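Local atomic coordinates of putative methyltransferase from antibiotic biosynthesis pathway (Anabaena variabilis ATCC 29413, PDB entry 3EGE), a protein that probably transfers methyl groups from S-adenosylmethionine to an acceptor not yet identified, as other members of the methyltransferase superfamily do. Residues P64-V67 / M68-Q71; V73-P76 / Q77-W80; L156-D159 / E160-N163; L218-K221 / G222-L225; N232-W235 / I236-G240. All coordinates share one frame; numbering follows the deposited sequence.

Overall arrangement
All five contacts are local, made along a helix, at a helix start or round a turn. Interactions 1 and 2 belong to the Rossmann-like half and lie at the surface: residues 64-71 span the short helix 66-70 after strand 58-62, residues 73-80 the turn into edge strand 78-81, and the two touch where Arg-69 packs on Trp-80. Both rely on a side chain that accepts from a backbone N-H. Interaction 3, partly buried, starts helix 158-169 and mixes a buried amide with apolar packing. Interactions 4 and 5 sit on successive helices, each pairing an outer salt bridge with an inward apolar side; 4 is partly buried, 5 a surface contact with one buried residue, Trp-235.

Interaction 1. Residues P64-V67 / M68-Q71; sequences PSIV and MRQQ
Ser-65 and Met-68, a selenomethionine, open the helix 66-70 with a capping bond: the N-H of Met-68 reaches Ser-65 OG over 3.0 Å, at a fairly straight 163°. The hydroxyl can do this because it is turned anti to its own nitrogen (chi1 171°), and serine suits an N-cap because its short arm brings an acceptor to a first-turn N-H for which no helical carbonyl lies in position. Among backbone bonds, Gln-71 N donates to Val-67 O at 3.3 Å, while the bonds from Arg-69 N to Ser-65 O and from Gln-70 N to Val-67 O are weak.

Apolar contact is made by Ile-66, whose side chain runs alongside that of Arg-69. Ile-66 CD1 lies over one guanidinium face, offset toward the rim, 3.6 Å from Arg-69 NH2. The flat cation thus rests on a methyl group while NH2 makes a weak hydrogen bond to Thr-82. The Met-68 chain stretches away toward Thr-45.

This helix belongs to the beta-alpha-beta unit of strands 58-62 and 78-81. With so few regular backbone bonds, the serine cap probably does much to fix where the helix begins.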
loop_
_atom_site.group_PDB
_atom_site.type_symbol
_atom_site.label_atom_id
_atom_site.label_comp_id
_atom_site.label_asym_id
_atom_site.label_seq_id
_atom_site.Cartn_x
_atom_site.Cartn_y
_atom_site.Cartn_z
ATOM N N PRO A 64 6.058 6.823 -11.898
ATOM C CA PRO A 64 7.194 7.693 -12.340
ATOM C C PRO A 64 8.594 7.038 -12.369
ATOM O O PRO A 64 9.435 7.443 -13.190
ATOM C CB PRO A 64 7.191 8.824 -11.293
ATOM C CG PRO A 64 6.648 8.186 -10.076
ATOM C CD PRO A 64 5.528 7.306 -10.606
ATOM N N SER A 65 8.835 6.073 -11.477
ATOM C CA SER A 65 10.118 5.362 -11.370
ATOM C C SER A 65 10.445 4.577 -12.633
ATOM O O SER A 65 9.756 3.601 -12.956
ATOM C CB SER A 65 10.108 4.406 -10.173
ATOM O OG SER A 65 11.238 3.556 -10.168
ATOM N N ILE A 66 11.486 5.022 -13.340
ATOM C CA ILE A 66 11.955 4.359 -14.565
ATOM C C ILE A 66 12.541 2.971 -14.217
ATOM O O ILE A 66 12.427 2.035 -15.018
ATOM C CB ILE A 66 12.969 5.258 -15.363
ATOM C CG1 ILE A 66 13.059 4.828 -16.836
ATOM C CG2 ILE A 66 14.350 5.302 -14.681
ATOM C CD1 ILE A 66 11.774 5.091 -17.665
ATOM N N VAL A 67 13.153 2.871 -13.028
ATOM C CA VAL A 67 13.682 1.627 -12.456
ATOM C C VAL A 67 12.541 0.606 -12.339
ATOM O O VAL A 67 12.529 -0.365 -13.095
ATOM C CB VAL A 67 14.366 1.882 -11.047
ATOM C CG1 VAL A 67 14.626 0.578 -10.267
ATOM C CG2 VAL A 67 15.659 2.701 -11.202
HETATM N N MSE A 68 11.563 0.882 -11.459
HETATM C CA MSE A 68 10.379 -0.001 -11.209
HETATM C C MSE A 68 9.583 -0.468 -12.482
HETATM O O MSE A 68 8.834 -1.446 -12.388
HETATM C CB MSE A 68 9.436 0.588 -10.118
HETATM C CG MSE A 68 9.866 0.402 -8.629
HETATM SE SE MSE A 68 8.816 1.516 -7.229
HETATM C CE MSE A 68 9.272 0.591 -5.547
ATOM N N ARG A 69 9.733 0.213 -13.636
ATOM C CA ARG A 69 9.166 -0.262 -14.923
ATOM C C ARG A 69 9.911 -1.527 -15.371
ATOM O O ARG A 69 9.282 -2.520 -15.746
ATOM C CB ARG A 69 9.307 0.766 -16.079
ATOM C CG ARG A 69 8.669 0.303 -17.459
ATOM C CD ARG A 69 9.338 0.858 -18.726
ATOM N NE ARG A 69 9.107 2.279 -19.044
ATOM C CZ ARG A 69 9.727 2.953 -20.031
ATOM N NH1 ARG A 69 10.626 2.358 -20.832
ATOM N NH2 ARG A 69 9.451 4.245 -20.229
ATOM N N GLN A 70 11.248 -1.446 -15.376
ATOM C CA GLN A 70 12.143 -2.556 -15.777
ATOM C C GLN A 70 11.925 -3.774 -14.860
ATOM O O GLN A 70 11.722 -4.882 -15.349
ATOM C CB GLN A 70 13.603 -2.082 -15.789
ATOM C CG GLN A 70 13.878 -0.968 -16.852
ATOM C CD GLN A 70 15.061 -0.049 -16.524
ATOM O OE1 GLN A 70 15.787 -0.251 -15.545
ATOM N NE2 GLN A 70 15.244 0.980 -17.347
ATOM N N GLN A 71 11.914 -3.551 -13.545
ATOM C CA GLN A 71 11.555 -4.595 -12.556
ATOM C C GLN A 71 10.010 -4.815 -12.601
ATOM O O GLN A 71 9.270 -4.378 -11.695
ATOM C CB GLN A 71 12.029 -4.230 -11.117
ATOM C CG GLN A 71 13.532 -4.492 -10.800
ATOM C CD GLN A 71 14.527 -3.650 -11.606
ATOM O OE1 GLN A 71 14.223 -2.541 -12.050
ATOM N NE2 GLN A 71 15.737 -4.178 -11.772
#

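Interaction 2. Residues V73-P76 / Q77-W80; sequences VVHP and QVEW
The His-75 imidazole has Pro-76 CD over one face, 3.4 Å above the plane and offset toward the rim, and Gln-77 CA at its edge, in plane. Gln-77 OE1 approaches obliquely, 3.1 Å from His-75 CE1, with the amide and ring planes 73° apart. The Val-78 side chain crosses that of His-75 at about a right angle, Val-78 CG2 lying 3.7 Å from His-75 CB; a branched apolar residue suits packing on Ala-53 and Ala-61.

Gln-77 N donates to His-75 ND1 over 3.2 Å, the donor tilted 27° out of the ring plane, and NE2 is hydrogen-bonded to Asn-54. ND1 therefore acts as an acceptor, and the ring's rotation is fixed. With CG anti to the backbone N (chi1 -168°) the ring lies on the side of the following residues, where ND1 can meet that N-H.

Val-78 N closes the turn on His-75 O at 3.2 Å, and a water accepts from His-75 N while donating to Val-78 O. Proline, its phi restrained by the ring, fits the second position. The motif is a type I beta turn leading into edge strand 78-81 of the Rossmann-like sheet; backbone hydrogen bonds tie Gln-77 and Glu-79 to strand 58-62.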
loop_
_atom_site.group_PDB
_atom_site.type_symbol
_atom_site.label_atom_id
_atom_site.label_comp_id
_atom_site.label_asym_id
_atom_site.label_seq_id
_atom_site.Cartn_x
_atom_site.Cartn_y
_atom_site.Cartn_z
ATOM N N VAL A 73 6.820 -7.628 -14.688
ATOM C CA VAL A 73 6.389 -8.697 -15.592
ATOM C C VAL A 73 5.625 -8.101 -16.781
ATOM O O VAL A 73 4.636 -7.385 -16.584
ATOM C CB VAL A 73 5.433 -9.717 -14.858
ATOM C CG1 VAL A 73 4.846 -10.774 -15.827
ATOM C CG2 VAL A 73 6.140 -10.389 -13.668
ATOM N N VAL A 74 6.103 -8.375 -17.997
ATOM C CA VAL A 74 5.402 -7.988 -19.227
ATOM C C VAL A 74 4.150 -8.863 -19.263
ATOM O O VAL A 74 4.258 -10.090 -19.199
ATOM C CB VAL A 74 6.250 -8.241 -20.504
ATOM C CG1 VAL A 74 5.411 -8.063 -21.778
ATOM C CG2 VAL A 74 7.472 -7.322 -20.521
ATOM N N HIS A 75 2.982 -8.230 -19.310
ATOM C CA HIS A 75 1.703 -8.928 -19.306
ATOM C C HIS A 75 0.860 -8.374 -20.456
ATOM O O HIS A 75 0.857 -7.143 -20.660
ATOM C CB HIS A 75 1.001 -8.724 -17.960
ATOM C CG HIS A 75 -0.184 -9.619 -17.753
ATOM N ND1 HIS A 75 -1.446 -9.303 -18.205
ATOM C CD2 HIS A 75 -0.298 -10.824 -17.147
ATOM C CE1 HIS A 75 -2.286 -10.275 -17.896
ATOM N NE2 HIS A 75 -1.615 -11.206 -17.245
ATOM N N PRO A 76 0.155 -9.258 -21.210
ATOM C CA PRO A 76 -0.646 -8.792 -22.353
ATOM C C PRO A 76 -1.749 -7.759 -22.054
ATOM O O PRO A 76 -2.056 -6.961 -22.933
ATOM C CB PRO A 76 -1.290 -10.086 -22.901
ATOM C CG PRO A 76 -0.554 -11.168 -22.323
ATOM C CD PRO A 76 0.039 -10.720 -21.049
ATOM N N GLN A 77 -2.330 -7.823 -20.851
ATOM C CA GLN A 77 -3.406 -6.940 -20.395
ATOM C C GLN A 77 -2.957 -5.781 -19.476
ATOM O O GLN A 77 -3.801 -5.115 -18.873
ATOM C CB GLN A 77 -4.549 -7.765 -19.754
ATOM C CG GLN A 77 -5.409 -8.597 -20.755
ATOM C CD GLN A 77 -4.790 -9.904 -21.223
ATOM O OE1 GLN A 77 -3.993 -10.514 -20.524
ATOM N NE2 GLN A 77 -5.185 -10.356 -22.413
ATOM N N VAL A 78 -1.647 -5.539 -19.382
ATOM C CA VAL A 78 -1.103 -4.419 -18.617
ATOM C C VAL A 78 -0.372 -3.483 -19.594
ATOM O O VAL A 78 0.449 -3.950 -20.381
ATOM C CB VAL A 78 -0.155 -4.878 -17.466
ATOM C CG1 VAL A 78 0.361 -3.677 -16.661
ATOM C CG2 VAL A 78 -0.879 -5.835 -16.523
ATOM N N GLU A 79 -0.722 -2.188 -19.580
ATOM C CA GLU A 79 -0.011 -1.162 -20.366
ATOM C C GLU A 79 0.754 -0.268 -19.396
ATOM O O GLU A 79 0.168 0.277 -18.484
ATOM C CB GLU A 79 -0.949 -0.329 -21.253
ATOM C CG GLU A 79 -1.750 -1.149 -22.308
ATOM C CD GLU A 79 -0.907 -1.934 -23.307
ATOM O OE1 GLU A 79 0.327 -1.755 -23.406
ATOM O OE2 GLU A 79 -1.489 -2.771 -24.018
ATOM N N TRP A 80 2.055 -0.104 -19.627
ATOM C CA TRP A 80 2.911 0.671 -18.735
ATOM C C TRP A 80 3.176 2.105 -19.227
ATOM O O TRP A 80 3.629 2.332 -20.379
ATOM C CB TRP A 80 4.245 -0.052 -18.505
ATOM C CG TRP A 80 4.826 0.363 -17.222
ATOM C CD1 TRP A 80 5.580 1.494 -16.961
ATOM C CD2 TRP A 80 4.623 -0.285 -15.966
ATOM N NE1 TRP A 80 5.911 1.538 -15.628
ATOM C CE2 TRP A 80 5.324 0.476 -14.984
ATOM C CE3 TRP A 80 3.948 -1.453 -15.576
ATOM C CZ2 TRP A 80 5.356 0.111 -13.626
ATOM C CZ3 TRP A 80 3.968 -1.817 -14.209
ATOM C CH2 TRP A 80 4.674 -1.034 -13.256
HETATM O O HOH W 1 3.104 -5.235 -19.618
#

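Interaction 3. Residues L156-D159 / E160-N163; sequences LPLD and EQIN
Leu-156 and Glu-160 cross at about a right angle, Leu-156 CD2 coming to 3.1 Å from Glu-160 OE1, a tight approach that may owe something to the model. Pro-157 and Glu-160 instead lie side by side: the extended glutamate chain brings its CD to 3.8 Å from Pro-157 CD.

Gln-161 turns to another side of the helix, its CG anti to the carbonyl carbon (chi1 -63°) and its chain extended, which carries the amide back past the helix start. There Gln-161 NE2 donates to Leu-156 O at 2.9 Å, from 38° out of the carbonyl plane. The same nitrogen also bonds to Phe-131 O and OE1 accepts from Thr-130, so a buried amide is satisfied on both its atoms and joins the start of the helix to strand 126-131.

Residues 158-163 form the first turns of helix 158-169, with Pro-157 at the N-cap. Proline cannot cap with its side chain, and Asp-132 OD2 takes the N-H of Leu-158 instead; the rigid ring suits the turn into the helix. Regular bonds follow, such as Ile-162 N to Leu-158 O at 2.9 Å. Leu-158 and Ile-162 meet obliquely, Leu-158 CG 4.0 Å from Ile-162 CD1, and both lean on Ile-255 of strand 252-258.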
loop_
_atom_site.group_PDB
_atom_site.type_symbol
_atom_site.label_atom_id
_atom_site.label_comp_id
_atom_site.label_asym_id
_atom_site.label_seq_id
_atom_site.Cartn_x
_atom_site.Cartn_y
_atom_site.Cartn_z
ATOM N N LEU A 156 -1.004 12.618 5.838
ATOM C CA LEU A 156 -2.242 13.186 6.324
ATOM C C LEU A 156 -3.167 12.256 7.111
ATOM O O LEU A 156 -3.237 11.059 6.832
ATOM C CB LEU A 156 -3.105 13.641 5.138
ATOM C CG LEU A 156 -2.659 14.733 4.190
ATOM C CD1 LEU A 156 -3.690 14.835 3.073
ATOM C CD2 LEU A 156 -2.488 16.042 4.937
ATOM N N PRO A 157 -3.903 12.819 8.089
ATOM C CA PRO A 157 -4.965 12.075 8.755
ATOM C C PRO A 157 -6.021 11.539 7.755
ATOM O O PRO A 157 -6.273 12.177 6.722
ATOM C CB PRO A 157 -5.614 13.139 9.655
ATOM C CG PRO A 157 -4.506 14.058 9.965
ATOM C CD PRO A 157 -3.740 14.159 8.685
ATOM N N LEU A 158 -6.629 10.395 8.080
ATOM C CA LEU A 158 -7.619 9.747 7.207
ATOM C C LEU A 158 -8.769 10.683 6.812
ATOM O O LEU A 158 -9.214 10.651 5.669
ATOM C CB LEU A 158 -8.197 8.481 7.863
ATOM C CG LEU A 158 -8.955 7.513 6.932
ATOM C CD1 LEU A 158 -7.972 6.795 5.999
ATOM C CD2 LEU A 158 -9.747 6.520 7.774
ATOM N N ASP A 159 -9.234 11.501 7.753
ATOM C CA ASP A 159 -10.312 12.469 7.495
ATOM C C ASP A 159 -9.943 13.514 6.447
ATOM O O ASP A 159 -10.778 13.846 5.612
ATOM C CB ASP A 159 -10.788 13.137 8.811
ATOM C CG ASP A 159 -11.599 12.187 9.695
ATOM O OD1 ASP A 159 -12.001 11.085 9.217
ATOM O OD2 ASP A 159 -11.863 12.551 10.881
ATOM N N GLU A 160 -8.703 14.017 6.494
ATOM C CA GLU A 160 -8.197 14.950 5.472
ATOM C C GLU A 160 -8.157 14.271 4.093
ATOM O O GLU A 160 -8.591 14.865 3.101
ATOM C CB GLU A 160 -6.826 15.538 5.850
ATOM C CG GLU A 160 -6.930 16.467 7.091
ATOM C CD GLU A 160 -5.622 17.197 7.486
ATOM O OE1 GLU A 160 -4.756 17.438 6.611
ATOM O OE2 GLU A 160 -5.486 17.563 8.686
ATOM N N GLN A 161 -7.707 13.015 4.066
ATOM C CA GLN A 161 -7.635 12.224 2.829
ATOM C C GLN A 161 -9.023 12.040 2.231
ATOM O O GLN A 161 -9.220 12.306 1.025
ATOM C CB GLN A 161 -7.000 10.848 3.057
ATOM C CG GLN A 161 -5.552 10.861 3.528
ATOM C CD GLN A 161 -5.026 9.458 3.775
ATOM O OE1 GLN A 161 -5.109 8.589 2.902
ATOM N NE2 GLN A 161 -4.459 9.235 4.958
ATOM N N ILE A 162 -9.964 11.608 3.082
ATOM C CA ILE A 162 -11.363 11.413 2.693
ATOM C C ILE A 162 -11.940 12.718 2.130
ATOM O O ILE A 162 -12.533 12.722 1.060
ATOM C CB ILE A 162 -12.245 10.919 3.875
ATOM C CG1 ILE A 162 -11.877 9.471 4.241
ATOM C CG2 ILE A 162 -13.768 10.984 3.511
ATOM C CD1 ILE A 162 -12.452 8.995 5.600
ATOM N N ASN A 163 -11.755 13.808 2.876
ATOM C CA ASN A 163 -12.216 15.136 2.462
ATOM C C ASN A 163 -11.632 15.593 1.091
ATOM O O ASN A 163 -12.381 16.071 0.262
ATOM C CB ASN A 163 -11.917 16.150 3.583
ATOM C CG ASN A 163 -12.425 17.554 3.277
ATOM O OD1 ASN A 163 -13.425 17.750 2.565
ATOM N ND2 ASN A 163 -11.744 18.549 3.837
#

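Interaction 4. Residues L218-K221 / G222-L225; sequences LVEK and GLEL
Lys-221 and Glu-224, with Leu-223 next to them, have the largest buried surfaces in this contact. The lysine and glutamate side chains run side by side, and their charged ends form a salt bridge in which Lys-221 NZ donates to Glu-224 OE1 at 2.7 Å. The oxygen is met on its syn side, 16° out of the carboxylate plane. To reach it the lysine folds: bends at chi2 (-78°) and chi4 lay its methylene chain along the carboxylate, with Lys-221 CD 3.3 Å from Glu-224 OE1, whereas the glutamate stays extended beyond CG. A water joins the same two groups by a second route, accepting from Lys-221 NZ at 3.0 Å and donating to Glu-224 OE2, so that both carboxylate oxygens are engaged. Glu-220 OE2 lies 4.8 Å from Glu-224 OE2, a like-charge neighbour whose repulsion the lysine's positive charge may partly offset.

Leu-223 faces another way. Leu-223 CD1 lies 4.2 Å from Val-219 CG1, the two side chains parallel in direction, and Glu-220 crosses it at about a right angle with OE1 3.6 Å from Leu-223 CD1. Beyond these segments Leu-223 meets Phe-145 and Leu-200, while Val-219 rests on Phe-147 of helix 146-153; branched apolar residues suit that inner side. Gly-222 is buried and brings no side chain to the tight space near Val-219 O.

Backbone bonds link each residue to the fourth one on, including Leu-223 N to Val-219 O at 2.8 Å. The pattern is that of an amphipathic alpha helix, 216-231, with a charged outer side and an apolar side against its neighbours.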
loop_
_atom_site.group_PDB
_atom_site.type_symbol
_atom_site.label_atom_id
_atom_site.label_comp_id
_atom_site.label_asym_id
_atom_site.label_seq_id
_atom_site.Cartn_x
_atom_site.Cartn_y
_atom_site.Cartn_z
ATOM N N LEU A 218 21.174 3.541 13.054
ATOM C CA LEU A 218 19.901 3.435 13.764
ATOM C C LEU A 218 19.247 2.095 13.479
ATOM O O LEU A 218 18.846 1.395 14.426
ATOM C CB LEU A 218 18.940 4.588 13.393
ATOM C CG LEU A 218 17.509 4.606 13.962
ATOM C CD1 LEU A 218 17.479 4.526 15.521
ATOM C CD2 LEU A 218 16.783 5.847 13.442
ATOM N N VAL A 219 19.119 1.765 12.185
ATOM C CA VAL A 219 18.572 0.449 11.751
ATOM C C VAL A 219 19.346 -0.679 12.440
ATOM O O VAL A 219 18.752 -1.593 13.043
ATOM C CB VAL A 219 18.621 0.214 10.194
ATOM C CG1 VAL A 219 18.143 -1.220 9.870
ATOM C CG2 VAL A 219 17.763 1.266 9.428
ATOM N N GLU A 220 20.667 -0.557 12.390
ATOM C CA GLU A 220 21.573 -1.537 12.974
ATOM C C GLU A 220 21.408 -1.712 14.509
ATOM O O GLU A 220 21.404 -2.840 15.018
ATOM C CB GLU A 220 23.003 -1.190 12.557
ATOM C CG GLU A 220 24.013 -2.248 12.829
ATOM C CD GLU A 220 23.684 -3.574 12.166
ATOM O OE1 GLU A 220 23.218 -3.586 10.987
ATOM O OE2 GLU A 220 23.892 -4.587 12.863
ATOM N N LYS A 221 21.222 -0.613 15.229
ATOM C CA LYS A 221 20.934 -0.675 16.668
ATOM C C LYS A 221 19.601 -1.356 16.939
ATOM O O LYS A 221 19.502 -2.116 17.890
ATOM C CB LYS A 221 20.983 0.711 17.323
ATOM C CG LYS A 221 22.391 1.273 17.460
ATOM C CD LYS A 221 23.125 0.643 18.618
ATOM C CE LYS A 221 24.633 0.799 18.487
ATOM N NZ LYS A 221 25.221 0.003 17.338
ATOM N N GLY A 222 18.593 -1.076 16.101
ATOM C CA GLY A 222 17.283 -1.771 16.149
ATOM C C GLY A 222 17.419 -3.280 15.927
ATOM O O GLY A 222 16.823 -4.082 16.662
ATOM N N LEU A 223 18.221 -3.654 14.934
ATOM C CA LEU A 223 18.562 -5.060 14.663
ATOM C C LEU A 223 19.266 -5.737 15.844
ATOM O O LEU A 223 18.946 -6.883 16.180
ATOM C CB LEU A 223 19.434 -5.208 13.399
ATOM C CG LEU A 223 18.814 -4.836 12.057
ATOM C CD1 LEU A 223 19.874 -4.855 10.950
ATOM C CD2 LEU A 223 17.632 -5.747 11.739
ATOM N N GLU A 224 20.209 -5.037 16.464
ATOM C CA GLU A 224 20.937 -5.588 17.620
ATOM C C GLU A 224 20.015 -5.829 18.802
ATOM O O GLU A 224 20.070 -6.887 19.433
ATOM C CB GLU A 224 22.111 -4.681 18.048
ATOM C CG GLU A 224 23.297 -4.674 17.078
ATOM C CD GLU A 224 24.334 -3.573 17.371
ATOM O OE1 GLU A 224 23.949 -2.408 17.599
ATOM O OE2 GLU A 224 25.539 -3.863 17.334
ATOM N N LEU A 225 19.182 -4.841 19.093
ATOM C CA LEU A 225 18.214 -4.905 20.199
ATOM C C LEU A 225 17.142 -5.968 19.932
ATOM O O LEU A 225 16.795 -6.744 20.820
ATOM C CB LEU A 225 17.599 -3.522 20.414
ATOM C CG LEU A 225 16.949 -3.100 21.728
ATOM C CD1 LEU A 225 17.927 -3.138 22.925
ATOM C CD2 LEU A 225 16.402 -1.677 21.494
HETATM O O HOH W 2 27.379 -1.977 17.745
#

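Interaction 5. Residues N232-W235 / I236-G240; sequences NGEW and IRKYG
Trp-235 and Tyr-239, one turn apart on the short helix 234-239, form the tightly packed part of this contact, a T-shaped (edge-to-face) pair. The tyrosine edge points at the tryptophan face, with ring centroids 5.1 Å apart and planes at 53°. Tyr-239 CB adds a CH-pi contact, sitting over the face 4.1 Å from the centroid of the Trp-235 six-membered ring. Placing CG anti to the backbone N (chi1 -171°) carries the indole forward along the helix, alongside Tyr-239 one turn on. A large flat ring suits this buried position because it offers wide apolar faces to helix 216-231, touching Leu-226 and Leu-230, and its indole also meets Trp-140 edge-to-face. The phenol ends in a hydrogen bond to Asp-143.

Toward the more exposed side the chemistry is ionic. Arg-237 grips Glu-234 side-on, NE donating to OE2 at 3.0 Å and NH2 to OE1 at 3.2 Å, with the two flat groups not far from coplanar. Bends at chi2 in the glutamate and chi3 in the arginine bring them together. Lys-238 is more loosely tied to Glu-234: a water donates to Glu-234 OE1 and accepts from Lys-238 NZ, whose direct salt bridge is to Asp-229 on the preceding helix.

At the helix start Gly-233 is the N-cap, with a positive phi that favours glycine, and its carbonyl accepts from Arg-237 N. An Asx turn spans this glycine: Asn-232 OD1 accepts from Glu-234 N at 3.0 Å, the donor tilted 30° from the amide carbonyl plane.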
loop_
_atom_site.group_PDB
_atom_site.type_symbol
_atom_site.label_atom_id
_atom_site.label_comp_id
_atom_site.label_asym_id
_atom_site.label_seq_id
_atom_site.Cartn_x
_atom_site.Cartn_y
_atom_site.Cartn_z
ATOM N N ASN A 232 16.903 -13.855 24.340
ATOM C CA ASN A 232 16.897 -13.956 25.808
ATOM C C ASN A 232 15.489 -13.910 26.408
ATOM O O ASN A 232 15.329 -13.559 27.601
ATOM C CB ASN A 232 17.804 -12.851 26.411
ATOM C CG ASN A 232 17.250 -11.433 26.226
ATOM O OD1 ASN A 232 16.129 -11.243 25.755
ATOM N ND2 ASN A 232 18.040 -10.433 26.613
ATOM N N GLY A 233 14.473 -14.218 25.585
ATOM C CA GLY A 233 13.070 -14.177 26.012
ATOM C C GLY A 233 12.444 -12.810 26.298
ATOM O O GLY A 233 11.271 -12.773 26.659
ATOM N N GLU A 234 13.179 -11.700 26.123
ATOM C CA GLU A 234 12.639 -10.355 26.421
ATOM C C GLU A 234 11.495 -9.917 25.519
ATOM O O GLU A 234 10.521 -9.302 26.011
ATOM C CB GLU A 234 13.732 -9.267 26.471
ATOM C CG GLU A 234 14.545 -9.311 27.750
ATOM C CD GLU A 234 13.683 -8.927 28.946
ATOM O OE1 GLU A 234 13.292 -7.740 29.042
ATOM O OE2 GLU A 234 13.355 -9.822 29.758
ATOM N N TRP A 235 11.595 -10.252 24.232
ATOM C CA TRP A 235 10.528 -9.938 23.271
ATOM C C TRP A 235 9.205 -10.621 23.673
ATOM O O TRP A 235 8.148 -9.989 23.665
ATOM C CB TRP A 235 10.926 -10.333 21.833
ATOM C CG TRP A 235 9.944 -9.829 20.793
ATOM C CD1 TRP A 235 10.049 -8.685 20.084
ATOM C CD2 TRP A 235 8.704 -10.442 20.382
ATOM N NE1 TRP A 235 8.985 -8.549 19.240
ATOM C CE2 TRP A 235 8.130 -9.598 19.409
ATOM C CE3 TRP A 235 8.032 -11.624 20.733
ATOM C CZ2 TRP A 235 6.911 -9.888 18.776
ATOM C CZ3 TRP A 235 6.804 -11.913 20.098
ATOM C CH2 TRP A 235 6.267 -11.045 19.129
ATOM N N ILE A 236 9.293 -11.907 24.013
ATOM C CA ILE A 236 8.142 -12.712 24.444
ATOM C C ILE A 236 7.531 -12.139 25.734
ATOM O O ILE A 236 6.307 -11.986 25.818
ATOM C CB ILE A 236 8.521 -14.218 24.627
ATOM C CG1 ILE A 236 8.857 -14.843 23.263
ATOM C CG2 ILE A 236 7.373 -15.016 25.284
ATOM C CD1 ILE A 236 9.594 -16.172 23.363
ATOM N N ARG A 237 8.388 -11.799 26.693
ATOM C CA ARG A 237 7.971 -11.171 27.949
ATOM C C ARG A 237 7.215 -9.843 27.711
ATOM O O ARG A 237 6.133 -9.618 28.243
ATOM C CB ARG A 237 9.206 -10.911 28.827
ATOM C CG ARG A 237 8.906 -10.524 30.275
ATOM C CD ARG A 237 10.160 -10.076 31.021
ATOM N NE ARG A 237 10.668 -8.772 30.582
ATOM C CZ ARG A 237 10.141 -7.587 30.909
ATOM N NH1 ARG A 237 9.017 -7.481 31.626
ATOM N NH2 ARG A 237 10.713 -6.470 30.446
ATOM N N LYS A 238 7.784 -8.990 26.873
ATOM C CA LYS A 238 7.204 -7.672 26.568
ATOM C C LYS A 238 6.031 -7.688 25.619
ATOM O O LYS A 238 5.083 -6.934 25.813
ATOM C CB LYS A 238 8.297 -6.749 26.010
ATOM C CG LYS A 238 9.159 -6.112 27.091
ATOM C CD LYS A 238 10.639 -5.975 26.763
ATOM C CE LYS A 238 10.987 -5.398 25.452
ATOM N NZ LYS A 238 12.465 -5.183 25.416
ATOM N N TYR A 239 6.089 -8.547 24.603
ATOM C CA TYR A 239 5.109 -8.532 23.498
ATOM C C TYR A 239 4.431 -9.850 23.082
ATOM O O TYR A 239 3.576 -9.826 22.173
ATOM C CB TYR A 239 5.842 -7.992 22.246
ATOM C CG TYR A 239 6.632 -6.718 22.456
ATOM C CD1 TYR A 239 5.978 -5.497 22.708
ATOM C CD2 TYR A 239 8.043 -6.723 22.419
ATOM C CE1 TYR A 239 6.695 -4.316 22.901
ATOM C CE2 TYR A 239 8.783 -5.531 22.627
ATOM C CZ TYR A 239 8.097 -4.339 22.850
ATOM O OH TYR A 239 8.796 -3.183 23.033
ATOM N N GLY A 240 4.783 -10.964 23.739
ATOM C CA GLY A 240 4.344 -12.315 23.349
ATOM C C GLY A 240 2.869 -12.615 23.144
ATOM O O GLY A 240 2.525 -13.531 22.386
HETATM O O HOH W 3 14.310 -4.867 27.999
#